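Local atomic coordinates of variant surface glycoprotein MITAT 1.1 (Trypanosoma brucei brucei, PDB entry 5LY9), a protein that forms a dense coat on the surface of the parasite and, by being exchanged for antigenically distinct variants, lets it evade the host immune response. Residues 210-213 against 218-221; 230-233 against 238-241; 110-115 against 121-126; 14-19 against 159-164. All coordinates share one frame; numbering follows the deposited sequence.

Contact 1 (210-213 against 218-221); sequences TAKV and MTIP
Val213 meets both Met218 and Ile220 across a short antiparallel beta hairpin, whose strands 211-213 and 218-220 form one end of a four-stranded sheet. Val213 and Met218 are a hydrogen-bonded pair, and so are Ala211 and Ile220, which puts all four side chains on one face; Lys212 and Thr219, the non-hydrogen-bonded pair between them, occupy the other. On the apolar face Val213 acts as the hub. Its chi1 of -60° tucks CG2 between the backbone N and the carbonyl carbon, and there the methyl lies 3.7 Å from Met218 CB and just as close to Met218 SD. Met218 runs alongside Val213 in the same direction, CG anti to its own N, and the side chain, bent at chi3 beyond the sulfur, also touches Leu6 and Leu193. Ile220 arrives at about a right angle, and its CD1 meets both methyls of Val213, CG2 at 3.9 Å and CG1 at 4.0 Å. Beta-branched residues suit such strands, since their branching at CB fits the extended backbone; Ser114 of the second subunit packs on Ala211, where a lone methyl is consistent with a close approach, while Glu107 of that subunit reaches Val213. On the opposite face Thr219 turns its CG2 to Thr210 CB, 3.7 Å away. Four backbone bonds set the register, two to each bonded pair. The bond from Val213 N to Met218 O, 2.8 Å, is nearly straight at 174°, whereas Met218 N returns 3.1 Å to Val213 O from 38° above the carbonyl plane.

Contact 2 (230-233 against 238-241); sequences ANMQ and GHKA
A side chain does the work of a backbone here: the imidazole of His239 reaches across to the main-chain oxygen of Asn231 and makes the one hydrogen bond between the segments, although the nearest CA atoms, those of Met232 and His239, stay 8.3 Å apart. NE2 donates over 2.9 Å to Asn231 O, which lies at the ring edge and only 6° from the ring plane, but the bond is bent, 153° at the hydrogen, and the donor is tilted 23° from the carbonyl plane. On the other side of the ring ND1 is paired with Gly236 N, a pattern consistent with a neutral ring protonated on NE2. Histidine suits the place because one flat group can donate with one nitrogen and accept with the other, fixing its own rotation. The receiving carbonyl belongs to an Asx turn, in which Asn231 OD1 accepts from Gln233 N at 3.0 Å, in the loop leaving strand 228-229. Met232, bent at both chi2 and chi3, crosses the ring obliquely and brings CE to 3.7 Å from His239 CD2. Its SD, 4.7 Å from the ring centroid, makes an oblique sulfur-aromatic contact. Tyr167 and Tyr217 of loops, and Trp246 of helix 244-254, also touch Met232, which is buried.

Contact 3 (110-115 against 121-126); sequences NLLESL and NKCLVT
Leu112, in the last turn of helix 62-114, reaches over to Cys123 and Leu124 of the loop that doubles back beside it. Its CB already touches Leu124 CD2 at 3.8 Å. Beyond CG the two branches part: CD1 continues along the same Leu124 methyl, also at 3.8 Å, while CD2 swings to Cys123, 3.9 Å from that residue's CB. The leucine side chains cross at about a right angle, and a forked tip suits the spot because it can serve two neighbours at once. On the polar side a single water bridges the backbones, donating to Leu112 O at 2.8 Å and accepting from Cys123 N at 2.7 Å; it gives that N-H a partner and Leu112 O a second one beside Leu115 N. Cys123 is small enough to lie close to the helix, its SG 3.9 Å from Leu115 CB, and it is disulfide-bonded to Cys190. Leu115 is where the chain leaves helical geometry. Around the pair, Leu124 also packs on Leu140 of strand 139-140, and Glu113 makes a salt bridge with Arg135 of strand 135-136, while Leu111 on the same helix meets Leu111 of the second subunit, so the helix end sits between a small sheet and the dimer partner.

Contact 4 (14-19 against 159-164); sequences LCKLTT and RTELTQ
Glu161 lays its side chain against helix 8-21, touching both Lys16 and Leu17. Its CB rests 4.0 Å from Leu17 CD1, the two side chains sliding past each other in opposite directions, and its CG lies 3.6 Å from Lys16 O. A bend at chi2 (-51°) then turns the carboxylate across the Lys16 chain at about a right angle, with OE1 3.5 Å from Lys16 CE. The ammonium itself does not close a salt bridge: Lys16 NZ stays 4.2 Å from Glu161 OE1, near enough for the opposite charges probably to attract. Lysine fits because its methylenes can pass across the carboxylate, CB and CE both near OE1. With CG opposite the backbone N (chi1 176°), Leu17 also brings CD1 to 4.3 Å from Leu162 CB.

The next shell fixes the acid. Thr160 OG1 donates over 2.8 Å to Glu161 OE2 on its anti side, but 34° out of the carboxylate plane, and Asn169 bonds OE1. Glu20, one turn on from Lys16, gathers the backbone N-H groups of Thr160, Glu161 and Leu162, so that a helix carboxylate moulds the loop. Tyr167 and Trp246 close over Leu17. A short helix and a loop packed beside the long antiparallel helical hairpin of 24-55 and 62-114, here with Cys15 of the short helix disulfide-bonded to Cys145, are characteristic of the N-terminal domain of A-type variant surface glycoproteins.

From the N terminus, helix 8-21 supplies the first half of contact 4, and its partner 159-164 comes only after the long helices 24-55 and 62-114 have run out and back. Contact 3 is nested in that large loop, closing the short turn where helix 62-114 ends. Contacts 1 and 2 follow in series, each closing a small loop: the hairpin first, then the link from strand 228-229 into helix 239-242. None cross. Contacts 1 and 3, with centres 16 Å apart, both touch the second subunit, whereas contacts 2 and 4 share Tyr167 and Trp246 as neighbours, tying the sheet region to helix 8-21.

Contact 1 (210-213 against 218-221)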
loop_
_atom_site.group_PDB
_atom_site.type_symbol
_atom_site.label_atom_id
_atom_site.label_comp_id
_atom_site.label_asym_id
_atom_site.label_seq_id
_atom_site.Cartn_x
_atom_site.Cartn_y
_atom_site.Cartn_z
ATOM N N THR A 210 -34.924 4.263 12.178
ATOM C CA THR A 210 -34.105 5.332 11.624
ATOM C C THR A 210 -33.052 4.684 10.728
ATOM O O THR A 210 -32.681 3.541 10.926
ATOM C CB THR A 210 -33.455 6.190 12.708
ATOM O OG1 THR A 210 -32.539 5.422 13.501
ATOM C CG2 THR A 210 -34.483 6.954 13.591
ATOM N N ALA A 211 -32.618 5.405 9.701
ATOM C CA ALA A 211 -31.611 4.871 8.757
ATOM C C ALA A 211 -30.314 5.621 8.945
ATOM O O ALA A 211 -30.333 6.825 9.155
ATOM C CB ALA A 211 -32.071 4.990 7.311
ATOM N N LYS A 212 -29.181 4.884 8.937
ATOM C CA LYS A 212 -27.861 5.454 9.018
ATOM C C LYS A 212 -27.261 5.424 7.641
ATOM O O LYS A 212 -27.115 4.335 7.019
ATOM C CB LYS A 212 -26.995 4.638 9.985
ATOM C CG LYS A 212 -27.621 4.378 11.326
ATOM C CD LYS A 212 -27.955 5.681 12.035
ATOM C CE LYS A 212 -26.925 6.013 13.101
ATOM N NZ LYS A 212 -25.542 5.525 12.711
ATOM N N VAL A 213 -26.869 6.593 7.146
ATOM C CA VAL A 213 -26.303 6.733 5.795
ATOM C C VAL A 213 -24.989 7.515 5.905
ATOM O O VAL A 213 -24.578 7.908 6.996
ATOM C CB VAL A 213 -27.296 7.350 4.815
ATOM C CG1 VAL A 213 -28.541 6.472 4.703
ATOM C CG2 VAL A 213 -27.655 8.787 5.194
ATOM N N MET A 218 -24.788 10.314 9.012
ATOM C CA MET A 218 -26.109 10.926 8.885
ATOM C C MET A 218 -27.183 9.945 9.308
ATOM O O MET A 218 -27.148 8.795 8.918
ATOM C CB MET A 218 -26.409 11.429 7.462
ATOM C CG MET A 218 -27.844 11.952 7.296
ATOM S SD MET A 218 -28.176 12.455 5.568
ATOM C CE MET A 218 -27.564 13.989 5.766
ATOM N N THR A 219 -28.120 10.418 10.115
ATOM C CA THR A 219 -29.309 9.626 10.486
ATOM C C THR A 219 -30.523 10.231 9.772
ATOM O O THR A 219 -30.753 11.410 9.926
ATOM C CB THR A 219 -29.549 9.657 12.022
ATOM O OG1 THR A 219 -28.393 9.209 12.693
ATOM C CG2 THR A 219 -30.803 8.729 12.429
ATOM N N ILE A 220 -31.281 9.416 9.016
ATOM C CA ILE A 220 -32.521 9.777 8.413
ATOM C C ILE A 220 -33.638 9.324 9.402
ATOM O O ILE A 220 -33.704 8.169 9.782
ATOM C CB ILE A 220 -32.682 9.081 7.095
ATOM C CG1 ILE A 220 -31.595 9.602 6.147
ATOM C CG2 ILE A 220 -34.093 9.318 6.537
ATOM C CD1 ILE A 220 -31.562 9.018 4.718
ATOM N N PRO A 221 -34.439 10.265 9.863
ATOM C CA PRO A 221 -35.429 9.984 10.892
ATOM C C PRO A 221 -36.590 9.171 10.362
ATOM O O PRO A 221 -36.832 9.132 9.150
ATOM C CB PRO A 221 -35.902 11.364 11.278
ATOM C CG PRO A 221 -35.817 12.170 10.027
ATOM C CD PRO A 221 -34.534 11.635 9.364
#

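Contact 2 (230-233 against 238-241)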
loop_
_atom_site.group_PDB
_atom_site.type_symbol
_atom_site.label_atom_id
_atom_site.label_comp_id
_atom_site.label_asym_id
_atom_site.label_seq_id
_atom_site.Cartn_x
_atom_site.Cartn_y
_atom_site.Cartn_z
ATOM N N ALA A 230 -23.827 13.598 12.868
ATOM C CA ALA A 230 -23.125 13.215 14.036
ATOM C C ALA A 230 -21.945 14.155 14.217
ATOM O O ALA A 230 -21.489 14.742 13.296
ATOM C CB ALA A 230 -22.616 11.776 13.895
ATOM N N ASN A 231 -21.430 14.218 15.448
ATOM C CA ASN A 231 -20.247 15.013 15.704
ATOM C C ASN A 231 -18.972 14.220 15.444
ATOM O O ASN A 231 -18.606 13.320 16.221
ATOM C CB ASN A 231 -20.327 15.537 17.113
ATOM C CG ASN A 231 -19.246 16.527 17.416
ATOM O OD1 ASN A 231 -18.207 16.574 16.748
ATOM N ND2 ASN A 231 -19.451 17.291 18.505
ATOM N N MET A 232 -18.307 14.599 14.356
ATOM C CA MET A 232 -17.108 13.926 13.855
ATOM C C MET A 232 -15.868 14.791 14.141
ATOM O O MET A 232 -14.788 14.431 13.725
ATOM C CB MET A 232 -17.190 13.689 12.346
ATOM C CG MET A 232 -18.476 13.044 11.887
ATOM S SD MET A 232 -18.949 11.531 12.779
ATOM C CE MET A 232 -17.759 10.457 12.102
ATOM N N GLN A 233 -16.037 15.941 14.801
ATOM C CA GLN A 233 -14.957 16.888 15.001
ATOM C C GLN A 233 -13.965 16.317 16.014
ATOM O O GLN A 233 -12.822 16.458 15.811
ATOM C CB GLN A 233 -15.500 18.277 15.390
ATOM C CG GLN A 233 -16.443 18.825 14.318
ATOM C CD GLN A 233 -17.030 20.171 14.680
ATOM O OE1 GLN A 233 -16.814 20.669 15.769
ATOM N NE2 GLN A 233 -17.848 20.703 13.830
ATOM N N GLY A 238 -15.509 5.743 20.705
ATOM C CA GLY A 238 -16.904 5.521 20.435
ATOM C C GLY A 238 -17.348 5.504 18.979
ATOM O O GLY A 238 -18.289 4.788 18.621
ATOM N N HIS A 239 -16.632 6.242 18.129
ATOM C CA HIS A 239 -16.874 6.171 16.713
ATOM C C HIS A 239 -16.594 4.815 16.130
ATOM O O HIS A 239 -17.157 4.502 15.067
ATOM C CB HIS A 239 -16.059 7.275 15.979
ATOM C CG HIS A 239 -16.531 8.659 16.289
ATOM N ND1 HIS A 239 -15.999 9.418 17.300
ATOM C CD2 HIS A 239 -17.454 9.435 15.696
ATOM C CE1 HIS A 239 -16.582 10.597 17.345
ATOM N NE2 HIS A 239 -17.484 10.624 16.381
ATOM N N LYS A 240 -15.768 3.989 16.764
ATOM C CA LYS A 240 -15.598 2.615 16.228
ATOM C C LYS A 240 -16.928 1.875 16.157
ATOM O O LYS A 240 -17.144 1.048 15.283
ATOM C CB LYS A 240 -14.672 1.792 17.096
ATOM C CG LYS A 240 -13.219 2.236 17.054
ATOM C CD LYS A 240 -12.333 1.240 17.788
ATOM C CE LYS A 240 -12.257 -0.108 17.012
ATOM N NZ LYS A 240 -10.965 -0.896 17.207
ATOM N N ALA A 241 -17.858 2.182 17.068
ATOM C CA ALA A 241 -19.187 1.551 17.084
ATOM C C ALA A 241 -20.096 2.280 16.167
ATOM O O ALA A 241 -20.780 1.640 15.410
ATOM C CB ALA A 241 -19.790 1.566 18.479
#

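Contact 3 (110-115 against 121-126)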
loop_
_atom_site.group_PDB
_atom_site.type_symbol
_atom_site.label_atom_id
_atom_site.label_comp_id
_atom_site.label_asym_id
_atom_site.label_seq_id
_atom_site.Cartn_x
_atom_site.Cartn_y
_atom_site.Cartn_z
ATOM N N ASN A 110 -23.640 11.635 -4.763
ATOM C CA ASN A 110 -24.127 11.425 -6.103
ATOM C C ASN A 110 -25.643 11.151 -6.084
ATOM O O ASN A 110 -26.388 11.667 -6.970
ATOM C CB ASN A 110 -23.412 10.271 -6.794
ATOM C CG ASN A 110 -23.936 9.997 -8.206
ATOM O OD1 ASN A 110 -23.639 10.744 -9.126
ATOM N ND2 ASN A 110 -24.745 8.978 -8.352
ATOM N N LEU A 111 -26.106 10.326 -5.118
ATOM C CA LEU A 111 -27.518 9.980 -5.112
ATOM C C LEU A 111 -28.336 11.265 -4.810
ATOM O O LEU A 111 -29.297 11.549 -5.503
ATOM C CB LEU A 111 -27.810 8.906 -4.040
ATOM C CG LEU A 111 -29.289 8.642 -3.828
ATOM C CD1 LEU A 111 -29.936 8.103 -5.114
ATOM C CD2 LEU A 111 -29.479 7.687 -2.707
ATOM N N LEU A 112 -27.922 12.055 -3.823
ATOM C CA LEU A 112 -28.626 13.275 -3.499
ATOM C C LEU A 112 -28.625 14.207 -4.692
ATOM O O LEU A 112 -29.685 14.824 -5.002
ATOM C CB LEU A 112 -28.071 13.995 -2.294
ATOM C CG LEU A 112 -28.227 13.318 -0.953
ATOM C CD1 LEU A 112 -27.569 14.143 0.162
ATOM C CD2 LEU A 112 -29.646 13.002 -0.700
ATOM N N GLU A 113 -27.489 14.352 -5.373
ATOM C CA GLU A 113 -27.461 15.163 -6.588
ATOM C C GLU A 113 -28.453 14.710 -7.633
ATOM O O GLU A 113 -29.058 15.523 -8.383
ATOM C CB GLU A 113 -26.043 15.218 -7.159
ATOM C CG GLU A 113 -25.851 16.327 -8.145
ATOM C CD GLU A 113 -24.398 16.429 -8.645
ATOM O OE1 GLU A 113 -23.476 15.828 -7.988
ATOM O OE2 GLU A 113 -24.195 17.115 -9.700
ATOM N N SER A 114 -28.618 13.413 -7.716
ATOM C CA SER A 114 -29.423 12.799 -8.776
ATOM C C SER A 114 -30.904 12.846 -8.515
ATOM O O SER A 114 -31.680 12.659 -9.442
ATOM C CB SER A 114 -29.025 11.337 -8.965
ATOM O OG SER A 114 -27.631 11.241 -9.326
ATOM N N LEU A 115 -31.309 13.136 -7.300
ATOM C CA LEU A 115 -32.727 13.174 -6.972
ATOM C C LEU A 115 -33.274 14.585 -7.142
ATOM O O LEU A 115 -33.766 15.213 -6.225
ATOM C CB LEU A 115 -32.985 12.619 -5.568
ATOM C CG LEU A 115 -32.602 11.187 -5.292
ATOM C CD1 LEU A 115 -32.801 10.805 -3.809
ATOM C CD2 LEU A 115 -33.380 10.262 -6.248
ATOM N N ASN A 121 -38.450 18.568 -6.308
ATOM C CA ASN A 121 -37.471 17.594 -5.786
ATOM C C ASN A 121 -36.093 18.129 -5.984
ATOM O O ASN A 121 -35.589 18.210 -7.120
ATOM C CB ASN A 121 -37.645 16.232 -6.466
ATOM C CG ASN A 121 -39.099 15.748 -6.413
ATOM O OD1 ASN A 121 -39.551 15.091 -5.435
ATOM N ND2 ASN A 121 -39.871 16.087 -7.466
ATOM N N LYS A 122 -35.449 18.475 -4.863
ATOM C CA LYS A 122 -34.097 18.998 -4.916
ATOM C C LYS A 122 -33.435 18.634 -3.619
ATOM O O LYS A 122 -33.935 18.996 -2.568
ATOM C CB LYS A 122 -34.108 20.513 -5.087
ATOM C CG LYS A 122 -34.823 21.027 -6.295
ATOM C CD LYS A 122 -34.828 22.514 -6.446
ATOM C CE LYS A 122 -35.425 22.777 -7.826
ATOM N NZ LYS A 122 -35.734 24.219 -7.956
ATOM N N CYS A 123 -32.282 17.936 -3.677
ATOM C CA CYS A 123 -31.666 17.427 -2.428
ATOM C C CYS A 123 -30.367 18.110 -1.975
ATOM O O CYS A 123 -30.054 18.191 -0.774
ATOM C CB CYS A 123 -31.465 15.914 -2.507
ATOM S SG CYS A 123 -32.943 14.912 -2.389
ATOM N N LEU A 124 -29.581 18.575 -2.912
ATOM C CA LEU A 124 -28.423 19.397 -2.573
ATOM C C LEU A 124 -28.773 20.799 -2.956
ATOM O O LEU A 124 -28.848 21.104 -4.132
ATOM C CB LEU A 124 -27.162 18.953 -3.301
ATOM C CG LEU A 124 -26.643 17.566 -2.922
ATOM C CD1 LEU A 124 -25.329 17.349 -3.684
ATOM C CD2 LEU A 124 -26.432 17.343 -1.434
ATOM N N VAL A 125 -29.027 21.606 -1.954
ATOM C CA VAL A 125 -29.478 22.951 -2.155
ATOM C C VAL A 125 -28.526 23.959 -1.558
ATOM O O VAL A 125 -27.528 23.613 -0.891
ATOM C CB VAL A 125 -30.935 23.146 -1.592
ATOM C CG1 VAL A 125 -31.883 22.269 -2.356
ATOM C CG2 VAL A 125 -31.025 22.930 -0.067
ATOM N N THR A 126 -28.794 25.248 -1.813
ATOM C CA THR A 126 -27.883 26.275 -1.387
ATOM C C THR A 126 -28.255 26.721 0.003
ATOM O O THR A 126 -27.767 26.168 1.030
ATOM C CB THR A 126 -27.820 27.414 -2.403
ATOM O OG1 THR A 126 -29.148 27.985 -2.499
ATOM C CG2 THR A 126 -27.336 26.904 -3.701
HETATM O O HOH W 1 -30.680 17.298 -5.714
#

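Contact 4 (14-19 against 159-164)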
loop_
_atom_site.group_PDB
_atom_site.type_symbol
_atom_site.label_atom_id
_atom_site.label_comp_id
_atom_site.label_asym_id
_atom_site.label_seq_id
_atom_site.Cartn_x
_atom_site.Cartn_y
_atom_site.Cartn_z
ATOM N N LEU A 14 -18.479 18.004 3.086
ATOM C CA LEU A 14 -18.300 16.696 2.532
ATOM C C LEU A 14 -17.562 16.735 1.213
ATOM O O LEU A 14 -16.715 15.879 0.965
ATOM C CB LEU A 14 -19.640 15.926 2.362
ATOM C CG LEU A 14 -20.304 15.577 3.727
ATOM C CD1 LEU A 14 -21.739 15.205 3.486
ATOM C CD2 LEU A 14 -19.570 14.474 4.464
ATOM N N CYS A 15 -17.904 17.692 0.353
ATOM C CA CYS A 15 -17.121 17.920 -0.906
ATOM C C CYS A 15 -15.625 18.209 -0.625
ATOM O O CYS A 15 -14.748 17.673 -1.246
ATOM C CB CYS A 15 -17.678 19.044 -1.739
ATOM S SG CYS A 15 -19.296 18.663 -2.456
ATOM N N LYS A 16 -15.348 19.030 0.380
ATOM C CA LYS A 16 -13.968 19.308 0.784
ATOM C C LYS A 16 -13.283 18.044 1.250
ATOM O O LYS A 16 -12.124 17.813 0.904
ATOM C CB LYS A 16 -13.932 20.386 1.899
ATOM C CG LYS A 16 -14.310 21.777 1.412
ATOM C CD LYS A 16 -14.571 22.707 2.607
ATOM C CE LYS A 16 -13.411 23.147 3.376
ATOM N NZ LYS A 16 -13.693 24.247 4.387
ATOM N N LEU A 17 -13.976 17.239 2.023
ATOM C CA LEU A 17 -13.374 16.012 2.544
ATOM C C LEU A 17 -13.106 15.044 1.426
ATOM O O LEU A 17 -12.002 14.474 1.383
ATOM C CB LEU A 17 -14.251 15.396 3.612
ATOM C CG LEU A 17 -13.828 14.046 4.224
ATOM C CD1 LEU A 17 -12.446 14.171 4.897
ATOM C CD2 LEU A 17 -14.869 13.486 5.210
ATOM N N THR A 18 -14.097 14.817 0.526
ATOM C CA THR A 18 -13.833 13.890 -0.550
ATOM C C THR A 18 -12.647 14.350 -1.431
ATOM O O THR A 18 -11.827 13.529 -1.847
ATOM C CB THR A 18 -15.122 13.487 -1.345
ATOM O OG1 THR A 18 -14.780 12.392 -2.195
ATOM C CG2 THR A 18 -15.541 14.590 -2.173
ATOM N N THR A 19 -12.543 15.668 -1.678
ATOM C CA THR A 19 -11.384 16.239 -2.369
ATOM C C THR A 19 -10.062 15.925 -1.637
ATOM O O THR A 19 -9.108 15.490 -2.254
ATOM C CB THR A 19 -11.594 17.760 -2.553
ATOM O OG1 THR A 19 -12.844 17.977 -3.274
ATOM C CG2 THR A 19 -10.443 18.352 -3.277
ATOM N N ARG A 159 -4.282 18.589 4.674
ATOM C CA ARG A 159 -4.431 18.103 6.014
ATOM C C ARG A 159 -5.364 18.951 6.824
ATOM O O ARG A 159 -5.296 18.965 8.072
ATOM C CB ARG A 159 -3.020 18.146 6.652
ATOM C CG ARG A 159 -2.112 17.123 6.002
ATOM C CD ARG A 159 -2.198 15.817 6.734
ATOM N NE ARG A 159 -1.364 14.768 6.140
ATOM C CZ ARG A 159 -1.229 13.555 6.671
ATOM N NH1 ARG A 159 -1.842 13.198 7.788
ATOM N NH2 ARG A 159 -0.466 12.688 6.048
ATOM N N THR A 160 -6.333 19.583 6.143
ATOM C CA THR A 160 -7.278 20.414 6.846
ATOM C C THR A 160 -8.572 19.760 7.123
ATOM O O THR A 160 -9.310 20.205 8.050
ATOM C CB THR A 160 -7.554 21.717 6.015
ATOM O OG1 THR A 160 -7.670 21.436 4.619
ATOM C CG2 THR A 160 -6.356 22.672 6.230
ATOM N N GLU A 161 -8.937 18.752 6.300
ATOM C CA GLU A 161 -10.273 18.192 6.432
ATOM C C GLU A 161 -10.307 16.981 7.371
ATOM O O GLU A 161 -11.344 16.720 8.016
ATOM C CB GLU A 161 -10.903 17.858 5.095
ATOM C CG GLU A 161 -10.773 18.984 4.055
ATOM C CD GLU A 161 -11.250 20.329 4.600
ATOM O OE1 GLU A 161 -12.311 20.401 5.267
ATOM O OE2 GLU A 161 -10.474 21.313 4.399
ATOM N N LEU A 162 -9.176 16.288 7.486
ATOM C CA LEU A 162 -9.069 15.136 8.387
ATOM C C LEU A 162 -7.758 15.296 9.106
ATOM O O LEU A 162 -6.683 15.120 8.514
ATOM C CB LEU A 162 -9.122 13.813 7.598
ATOM C CG LEU A 162 -8.799 12.545 8.412
ATOM C CD1 LEU A 162 -9.616 12.567 9.708
ATOM C CD2 LEU A 162 -9.002 11.249 7.598
ATOM N N THR A 163 -7.866 15.776 10.330
ATOM C CA THR A 163 -6.686 16.189 11.104
ATOM C C THR A 163 -6.405 15.160 12.163
ATOM O O THR A 163 -7.111 14.155 12.242
ATOM C CB THR A 163 -6.935 17.523 11.788
ATOM O OG1 THR A 163 -7.923 17.308 12.786
ATOM C CG2 THR A 163 -7.474 18.581 10.811
ATOM N N GLN A 164 -5.385 15.395 12.996
ATOM C CA GLN A 164 -5.128 14.535 14.144
ATOM C C GLN A 164 -6.317 14.396 15.066
ATOM O O GLN A 164 -6.507 13.351 15.632
ATOM C CB GLN A 164 -3.936 14.999 14.983
ATOM C CG GLN A 164 -2.642 14.759 14.218
ATOM C CD GLN A 164 -1.379 14.907 15.122
ATOM O OE1 GLN A 164 -1.456 14.833 16.359
ATOM N NE2 GLN A 164 -0.248 15.117 14.497
#